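Local coordinates for particle-associated lyase (Acinetobacter bacteriophage AP22, PDB 4Y9V), which is a phage tailspike that binds the capsular polysaccharide of Acinetobacter baumannii and probably degrades it as a lyase, at residues Lys452-Thr458 with Ile486-Asp492; Ala472-Asp476 with Ser509-Leu513. All coordinates share one frame; numbering follows the deposited sequence.

Interaction 1. Residues Lys452-Thr458 with Ile486-Asp492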
ATOM      1  N   LYS A 452      -7.057 -10.647 -26.748  0.52  6.41           N
ATOM      2  CA  LYS A 452      -5.612 -10.450 -26.730  0.52  6.58           C
ATOM      3  C   LYS A 452      -5.000 -10.651 -25.347  0.52  5.93           C
ATOM      4  O   LYS A 452      -5.656 -10.528 -24.327  0.52  7.36           O
ATOM      5  CB  LYS A 452      -5.198  -9.024 -27.138  0.52  6.87           C
ATOM      6  CG  LYS A 452      -5.707  -8.632 -28.541  0.52  9.20           C
ATOM      7  CD  LYS A 452      -5.224  -7.284 -28.998  0.52 11.35           C
ATOM      8  CE  LYS A 452      -5.436  -6.052 -28.146  0.52 14.52           C
ATOM      9  NZ  LYS A 452      -6.864  -5.578 -28.110  0.52 15.25           N
ATOM     10  N   VAL A 453      -3.690 -10.940 -25.403  1.00  5.84           N
ATOM     11  CA  VAL A 453      -2.863 -11.003 -24.234  1.00  5.82           C
ATOM     12  C   VAL A 453      -1.818  -9.880 -24.296  1.00  6.28           C
ATOM     13  O   VAL A 453      -1.208  -9.643 -25.339  1.00  7.79           O
ATOM     14  CB  VAL A 453      -2.161 -12.379 -24.154  1.00  6.81           C
ATOM     15  CG1 VAL A 453      -1.165 -12.433 -22.999  1.00  7.80           C
ATOM     16  CG2 VAL A 453      -3.191 -13.486 -24.067  1.00  8.11           C
ATOM     17  N   ASN A 454      -1.596  -9.232 -23.147  1.00  5.50           N
ATOM     18  CA  ASN A 454      -0.554  -8.248 -22.995  1.00  5.42           C
ATOM     19  C   ASN A 454       0.289  -8.617 -21.762  1.00  5.03           C
ATOM     20  O   ASN A 454      -0.231  -9.174 -20.801  1.00  5.18           O
ATOM     21  CB  ASN A 454      -1.106  -6.841 -22.776  1.00  6.10           C
ATOM     22  CG  ASN A 454      -2.169  -6.487 -23.785  1.00  6.75           C
ATOM     23  OD1 ASN A 454      -1.912  -6.436 -24.998  1.00  8.71           O
ATOM     24  ND2 ASN A 454      -3.355  -6.234 -23.298  1.00  8.05           N
ATOM     25  N   VAL A 455       1.584  -8.250 -21.792  1.00  5.09           N
ATOM     26  CA  VAL A 455       2.454  -8.459 -20.639  1.00  4.78           C
ATOM     27  C   VAL A 455       3.277  -7.207 -20.449  1.00  4.92           C
ATOM     28  O   VAL A 455       3.795  -6.645 -21.418  1.00  6.33           O
ATOM     29  CB  VAL A 455       3.385  -9.700 -20.840  1.00  5.16           C
ATOM     30  CG1 VAL A 455       4.356  -9.837 -19.680  1.00  6.35           C
ATOM     31  CG2 VAL A 455       2.561 -10.969 -21.020  1.00  6.51           C
ATOM     32  N   HIS A 456       3.379  -6.741 -19.199  1.00  4.75           N
ATOM     33  CA  HIS A 456       4.061  -5.483 -18.862  1.00  4.94           C
ATOM     34  C   HIS A 456       4.914  -5.757 -17.654  1.00  4.57           C
ATOM     35  O   HIS A 456       4.377  -5.971 -16.554  1.00  5.71           O
ATOM     36  CB  HIS A 456       2.993  -4.406 -18.633  1.00  5.41           C
ATOM     37  CG  HIS A 456       3.501  -3.000 -18.493  1.00  5.47           C
ATOM     38  ND1 HIS A 456       2.605  -1.964 -18.517  1.00  6.94           N
ATOM     39  CD2 HIS A 456       4.739  -2.486 -18.418  1.00  5.47           C
ATOM     40  CE1 HIS A 456       3.309  -0.850 -18.415  1.00  7.26           C
ATOM     41  NE2 HIS A 456       4.615  -1.111 -18.344  1.00  6.27           N
ATOM     42  N   ILE A 457       6.233  -5.803 -17.828  1.00  4.81           N
ATOM     43  CA  ILE A 457       7.199  -6.092 -16.781  1.00  4.68           C
ATOM     44  C   ILE A 457       8.128  -4.875 -16.665  1.00  4.98           C
ATOM     45  O   ILE A 457       8.747  -4.472 -17.632  1.00  5.69           O
ATOM     46  CB  ILE A 457       8.019  -7.370 -17.056  1.00  5.13           C
ATOM     47  CG1 ILE A 457       7.143  -8.567 -17.339  1.00  5.22           C
ATOM     48  CG2 ILE A 457       8.959  -7.612 -15.905  1.00  5.89           C
ATOM     49  CD1 ILE A 457       7.884  -9.847 -17.677  1.00  5.77           C
ATOM     50  N   THR A 458       8.129  -4.267 -15.476  1.00  4.83           N
ATOM     51  CA  THR A 458       8.708  -2.948 -15.326  1.00  5.03           C
ATOM     52  C   THR A 458       9.065  -2.700 -13.861  1.00  4.68           C
ATOM     53  O   THR A 458       8.991  -3.606 -13.022  1.00  5.19           O
ATOM     54  CB  THR A 458       7.705  -1.910 -15.899  1.00  5.62           C
ATOM     55  OG1 THR A 458       8.367  -0.656 -16.053  1.00  6.02           O
ATOM     56  CG2 THR A 458       6.453  -1.753 -15.064  1.00  6.07           C
ATOM     57  N   ILE A 486      -1.641 -10.781 -29.402  1.00  6.11           N
ATOM     58  CA  ILE A 486      -0.936 -10.016 -28.398  1.00  5.78           C
ATOM     59  C   ILE A 486      -1.095  -8.565 -28.757  1.00  6.21           C
ATOM     60  O   ILE A 486      -0.802  -8.173 -29.900  1.00  7.76           O
ATOM     61  CB  ILE A 486       0.556 -10.423 -28.317  1.00  5.76           C
ATOM     62  CG1 ILE A 486       0.698 -11.883 -27.859  1.00  6.16           C
ATOM     63  CG2 ILE A 486       1.350  -9.458 -27.472  1.00  6.80           C
ATOM     64  CD1 ILE A 486       2.057 -12.453 -28.129  1.00  7.06           C
ATOM     65  N   GLY A 487      -1.496  -7.730 -27.797  1.00  5.74           N
ATOM     66  CA  GLY A 487      -1.543  -6.302 -28.020  1.00  6.06           C
ATOM     67  C   GLY A 487      -0.159  -5.698 -27.897  1.00  5.74           C
ATOM     68  O   GLY A 487       0.458  -5.225 -28.840  1.00  7.30           O
ATOM     69  N   TYR A 488       0.362  -5.771 -26.666  1.00  5.39           N
ATOM     70  CA  TYR A 488       1.703  -5.294 -26.408  1.00  5.43           C
ATOM     71  C   TYR A 488       2.384  -6.155 -25.363  1.00  5.01           C
ATOM     72  O   TYR A 488       1.768  -6.744 -24.478  1.00  5.34           O
ATOM     73  CB  TYR A 488       1.712  -3.810 -25.944  1.00  6.21           C
ATOM     74  CG  TYR A 488       0.938  -3.535 -24.687  1.00  6.21           C
ATOM     75  CD1 TYR A 488      -0.436  -3.287 -24.713  1.00  7.26           C
ATOM     76  CD2 TYR A 488       1.555  -3.531 -23.457  1.00  7.16           C
ATOM     77  CE1 TYR A 488      -1.160  -3.057 -23.587  1.00  7.82           C
ATOM     78  CE2 TYR A 488       0.840  -3.265 -22.286  1.00  7.59           C
ATOM     79  CZ  TYR A 488      -0.507  -3.027 -22.364  1.00  7.70           C
ATOM     80  OH  TYR A 488      -1.253  -2.766 -21.237  1.00 10.11           O
ATOM     81  N   ILE A 489       3.727  -6.183 -25.487  1.00  5.00           N
ATOM     82  CA  ILE A 489       4.591  -6.708 -24.438  1.00  4.77           C
ATOM     83  C   ILE A 489       5.657  -5.646 -24.163  1.00  4.66           C
ATOM     84  O   ILE A 489       6.386  -5.242 -25.062  1.00  5.46           O
ATOM     85  CB  ILE A 489       5.219  -8.066 -24.751  1.00  5.17           C
ATOM     86  CG1 ILE A 489       4.137  -9.134 -24.980  1.00  5.96           C
ATOM     87  CG2 ILE A 489       6.192  -8.458 -23.639  1.00  5.64           C
ATOM     88  CD1 ILE A 489       4.654 -10.460 -25.478  1.00  7.59           C
ATOM     89  N   ILE A 490       5.704  -5.195 -22.904  1.00  4.66           N
ATOM     90  CA  ILE A 490       6.710  -4.256 -22.446  1.00  4.71           C
ATOM     91  C   ILE A 490       7.576  -4.962 -21.410  1.00  4.59           C
ATOM     92  O   ILE A 490       7.047  -5.503 -20.442  1.00  5.56           O
ATOM     93  CB  ILE A 490       6.032  -3.017 -21.815  1.00  5.25           C
ATOM     94  CG1 ILE A 490       5.252  -2.247 -22.877  1.00  5.83           C
ATOM     95  CG2 ILE A 490       7.030  -2.153 -21.076  1.00  5.73           C
ATOM     96  CD1 ILE A 490       4.349  -1.160 -22.288  1.00  7.30           C
ATOM     97  N   VAL A 491       8.887  -4.986 -21.641  1.00  4.50           N
ATOM     98  CA  VAL A 491       9.874  -5.479 -20.666  1.00  4.54           C
ATOM     99  C   VAL A 491      10.971  -4.430 -20.685  1.00  4.61           C
ATOM    100  O   VAL A 491      11.948  -4.554 -21.426  1.00  5.08           O
ATOM    101  CB  VAL A 491      10.381  -6.879 -20.969  1.00  4.82           C
ATOM    102  CG1 VAL A 491      11.328  -7.341 -19.863  1.00  5.28           C
ATOM    103  CG2 VAL A 491       9.237  -7.884 -21.151  1.00  5.56           C
ATOM    104  N   ASP A 492      10.774  -3.346 -19.904  1.00  5.04           N
ATOM    105  CA  ASP A 492      11.554  -2.120 -20.106  1.00  5.16           C
ATOM    106  C   ASP A 492      12.492  -1.756 -18.944  1.00  5.22           C
ATOM    107  O   ASP A 492      13.333  -0.874 -19.156  1.00  6.23           O
ATOM    108  CB  ASP A 492      10.667  -0.946 -20.447  1.00  5.83           C
ATOM    109  CG  ASP A 492       9.729  -0.541 -19.336  1.00  6.00           C
ATOM    110  OD1 ASP A 492       9.612  -1.255 -18.355  1.00  6.17           O
ATOM    111  OD2 ASP A 492       9.083   0.547 -19.494  1.00  9.72           O
TER
HETATM  112  O   HOH W   1       6.517   0.943 -18.596  1.00  8.70           O
HETATM  113  O   HOH W   2      -0.147  -2.350 -18.900  1.00 13.34           O

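Interaction 2. Residues Ala472-Asp476 with Ser509-Leu513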
ATOM      1  N   ALA A 472       9.498 -12.638 -20.668  1.00  4.53           N
ATOM      2  CA  ALA A 472       8.121 -12.765 -21.126  1.00  4.44           C
ATOM      3  C   ALA A 472       8.022 -13.679 -22.347  1.00  4.49           C
ATOM      4  O   ALA A 472       8.817 -13.556 -23.279  1.00  5.06           O
ATOM      5  CB  ALA A 472       7.546 -11.395 -21.503  1.00  5.10           C
ATOM      6  N   TRP A 473       6.985 -14.524 -22.347  1.00  4.47           N
ATOM      7  CA  TRP A 473       6.669 -15.351 -23.518  1.00  4.66           C
ATOM      8  C   TRP A 473       5.170 -15.623 -23.518  1.00  4.59           C
ATOM      9  O   TRP A 473       4.594 -15.894 -22.463  1.00  5.07           O
ATOM     10  CB  TRP A 473       7.432 -16.660 -23.490  1.00  4.98           C
ATOM     11  CG  TRP A 473       7.306 -17.470 -24.745  1.00  5.02           C
ATOM     12  CD1 TRP A 473       7.323 -17.035 -26.041  1.00  5.62           C
ATOM     13  CD2 TRP A 473       7.191 -18.903 -24.813  1.00  5.51           C
ATOM     14  NE1 TRP A 473       7.219 -18.090 -26.908  1.00  5.70           N
ATOM     15  CE2 TRP A 473       7.136 -19.251 -26.193  1.00  5.71           C
ATOM     16  CE3 TRP A 473       7.118 -19.926 -23.858  1.00  6.10           C
ATOM     17  CZ2 TRP A 473       7.032 -20.582 -26.611  1.00  6.72           C
ATOM     18  CZ3 TRP A 473       7.012 -21.233 -24.269  1.00  7.70           C
ATOM     19  CH2 TRP A 473       6.950 -21.550 -25.645  1.00  7.72           C
ATOM     20  N   VAL A 474       4.552 -15.548 -24.698  1.00  4.71           N
ATOM     21  CA  VAL A 474       3.136 -15.856 -24.921  1.00  4.73           C
ATOM     22  C   VAL A 474       3.079 -16.692 -26.194  1.00  5.01           C
ATOM     23  O   VAL A 474       3.595 -16.256 -27.214  1.00  5.68           O
ATOM     24  CB  VAL A 474       2.307 -14.569 -25.077  1.00  5.22           C
ATOM     25  CG1 VAL A 474       0.851 -14.918 -25.371  1.00  5.98           C
ATOM     26  CG2 VAL A 474       2.425 -13.671 -23.860  1.00  5.91           C
ATOM     27  N   GLU A 475       2.431 -17.875 -26.160  1.00  4.79           N
ATOM     28  CA  GLU A 475       2.416 -18.710 -27.346  1.00  5.13           C
ATOM     29  C   GLU A 475       1.314 -19.778 -27.240  1.00  5.05           C
ATOM     30  O   GLU A 475       0.932 -20.209 -26.142  1.00  5.65           O
ATOM     31  CB  GLU A 475       3.795 -19.356 -27.553  1.00  5.44           C
ATOM     32  CG  GLU A 475       3.984 -20.059 -28.927  1.00  5.75           C
ATOM     33  CD  GLU A 475       3.601 -19.170 -30.065  1.00  5.79           C
ATOM     34  OE1 GLU A 475       4.454 -18.371 -30.518  1.00  6.73           O
ATOM     35  OE2 GLU A 475       2.421 -19.216 -30.496  1.00  5.94           O
ATOM     36  N   ASP A 476       0.879 -20.237 -28.407  1.00  5.07           N
ATOM     37  CA  ASP A 476      -0.052 -21.362 -28.475  1.00  5.19           C
ATOM     38  C   ASP A 476       0.615 -22.630 -27.918  1.00  5.33           C
ATOM     39  O   ASP A 476       1.836 -22.730 -27.844  1.00  6.13           O
ATOM     40  CB  ASP A 476      -0.524 -21.561 -29.915  1.00  5.43           C
ATOM     41  CG  ASP A 476      -1.776 -22.420 -30.055  1.00  5.68           C
ATOM     42  OD1 ASP A 476      -2.468 -22.684 -29.024  1.00  6.68           O
ATOM     43  OD2 ASP A 476      -2.062 -22.851 -31.209  1.00  6.71           O
ATOM     44  N   SER A 509       8.901 -16.228 -30.975  1.00  6.14           N
ATOM     45  CA  SER A 509       8.197 -17.325 -31.643  1.00  6.10           C
ATOM     46  C   SER A 509       7.039 -16.694 -32.389  1.00  5.98           C
ATOM     47  O   SER A 509       6.817 -15.493 -32.354  1.00  6.45           O
ATOM     48  CB  SER A 509       7.769 -18.409 -30.631  1.00  6.91           C
ATOM     49  OG  SER A 509       6.878 -17.880 -29.672  1.00  7.29           O
ATOM     50  N   GLN A 510       6.245 -17.543 -33.064  1.00  6.24           N
ATOM     51  CA  GLN A 510       5.210 -17.023 -33.964  1.00  6.59           C
ATOM     52  C   GLN A 510       4.373 -15.921 -33.319  1.00  6.18           C
ATOM     53  O   GLN A 510       4.152 -14.865 -33.938  1.00  6.75           O
ATOM     54  CB  GLN A 510       4.323 -18.161 -34.444  1.00  7.17           C
ATOM     55  CG  GLN A 510       3.185 -17.687 -35.323  1.00  7.87           C
ATOM     56  CD  GLN A 510       2.472 -18.807 -36.041  1.00  7.99           C
ATOM     57  OE1 GLN A 510       3.112 -19.692 -36.586  1.00  9.53           O
ATOM     58  NE2 GLN A 510       1.138 -18.775 -36.065  1.00  9.27           N
ATOM     59  N   SER A 511       3.822 -16.176 -32.134  1.00  6.08           N
ATOM     60  CA  SER A 511       2.891 -15.178 -31.601  1.00  5.74           C
ATOM     61  C   SER A 511       3.588 -13.896 -31.186  1.00  5.62           C
ATOM     62  O   SER A 511       3.024 -12.806 -31.390  1.00  6.13           O
ATOM     63  CB  SER A 511       2.099 -15.753 -30.409  1.00  5.87           C
ATOM     64  OG  SER A 511       1.246 -16.815 -30.845  1.00  6.23           O
ATOM     65  N   THR A 512       4.774 -13.963 -30.588  1.00  5.53           N
ATOM     66  CA  THR A 512       5.446 -12.751 -30.160  1.00  5.64           C
ATOM     67  C   THR A 512       6.049 -11.961 -31.338  1.00  6.23           C
ATOM     68  O   THR A 512       6.378 -10.775 -31.145  1.00  7.18           O
ATOM     69  CB  THR A 512       6.514 -13.013 -29.092  1.00  5.68           C
ATOM     70  OG1 THR A 512       7.468 -13.917 -29.649  1.00  6.08           O
ATOM     71  CG2 THR A 512       5.922 -13.558 -27.809  1.00  6.05           C
ATOM     72  N   LEU A 513       6.173 -12.579 -32.515  1.00  6.79           N
ATOM     73  CA  LEU A 513       6.726 -11.936 -33.697  1.00  7.13           C
ATOM     74  C   LEU A 513       5.654 -11.569 -34.713  1.00  7.80           C
ATOM     75  O   LEU A 513       5.982 -11.065 -35.814  1.00  9.51           O
ATOM     76  CB  LEU A 513       7.773 -12.850 -34.319  1.00  7.75           C
ATOM     77  CG  LEU A 513       9.019 -13.120 -33.472  1.00  9.38           C
ATOM     78  CD1 LEU A 513       9.885 -14.162 -34.114  1.00 12.06           C
ATOM     79  CD2 LEU A 513       9.746 -11.825 -33.223  1.00 11.37           C
TER

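Interaction 1. Residues Lys452-Thr458 with Ile486-Asp492
N454 CB lies over the centre of the Y488 ring, 3.9 Å from the centroid and almost on the ring normal, a CH-pi contact, and the amide, stacked 12° from the ring plane, extends over its CD1-CE1 side. The same amide takes up a backbone bond, Y488 N to N454 OD1 at 2.9 Å, while N454 ND2 is held by T418, so both ends of the group fix its rotation. This side-chain acceptor stands where the pairing changes step: V453 is bridged to I486 but V455 to I489, a beta bulge. Beyond it the strands run parallel, and the I457 N to I490 O bond is nearly straight (172°, 2.8 Å). With CG anti to the backbone N (chi1 -171°), the H456 ring stands beside I490, whose CD1 covers one ring face 4.0 Å from the centroid. Two waters meet that ring in plane, one linking H456 ND1 to Y488 OH, the other H456 NE2 to D492 OD2. At the far end T458 OG1 donates to the syn lone pair of D492 OD1 (2.7 Å). V455 and I457 face V437 and strand 470-476 on the inner side; such stacked parallel rungs are characteristic of the right-handed, pectin lyase-like beta-helix.

Interaction 2. Residues Ala472-Asp476 with Ser509-Leu513
Strand 472-476 passes the turn at 509-513 without any backbone-to-backbone bond between them, E475 and S511 being the nearest CA pair of the two segments, 5.6 Å apart; residues 510-512 coil like a helix, though without its hydrogen-bond pattern. The carboxylate of E475 does most of the joining. Its OE1 accepts from S511 N through the syn lone pair (2.8 Å, 172° at the hydrogen) and from S509 OG through the anti lone pair (2.6 Å). E475 OE2 takes S511 OG at 2.7 Å, from 40° above the carboxylate plane, and D476 N from the same face. Four bonds thus grip the two oxygens and set the plane of the group, an environment that would probably stabilise its ionised form. The E475 side chain bends at chi2 to bring its carboxylate to the turn.

The strand is the last of the parallel run 376-378, 405-409, 435-441, 470-476, one wall of the pectin lyase-like beta-helix, and the turn belongs to the loop between strands 486-496 and 518-531. That loop runs alongside this outermost strand, A472 making backbone hydrogen bonds with L505 and Y507.

S509 OG also accepts from W473 NE1, 2.8 Å away and only 6° out of the indole plane; the hydroxyl therefore relays W473 to E475. It can do so because its chi1 puts OG between the backbone N and the carbonyl carbon. E475 CB meanwhile covers one indole face near the rim, and R469 (cation-pi) and Y507 (edge-to-face) also hold the ring. T512 CG2 packs 3.6 Å from V474 O, a buried carbonyl for which the model gives no partner. Inside the turn T512 OG1 accepts from S509 N at 3.0 Å and is bound in turn to Y507 O, while S511 OG has a second partner in V484 N.

In the fold
Centred about 11 Å apart, the two contacts touch directly: I486 CD1 lies 3.7 Å from V474 CB, and A472 CB meets I489 CG2 at 3.9 Å. Their segments alternate along the chain, 452-458, 472-476, 486-492, 509-513, as expected when successive strands wind from one wall of a beta-helix to another. Interaction 1 pairs adjacent parallel strands of one wall; interaction 2 ties strand 470-476, at the edge of a second wall, to the loop following 486-496. The shared apolar layer lies between the walls, whereas H456, Y488, I490 and D492 pack against a second subunit of the three-chain assembly. No other chain of the assembly touches interaction 2, and neither contact includes residues of the glycan pocket.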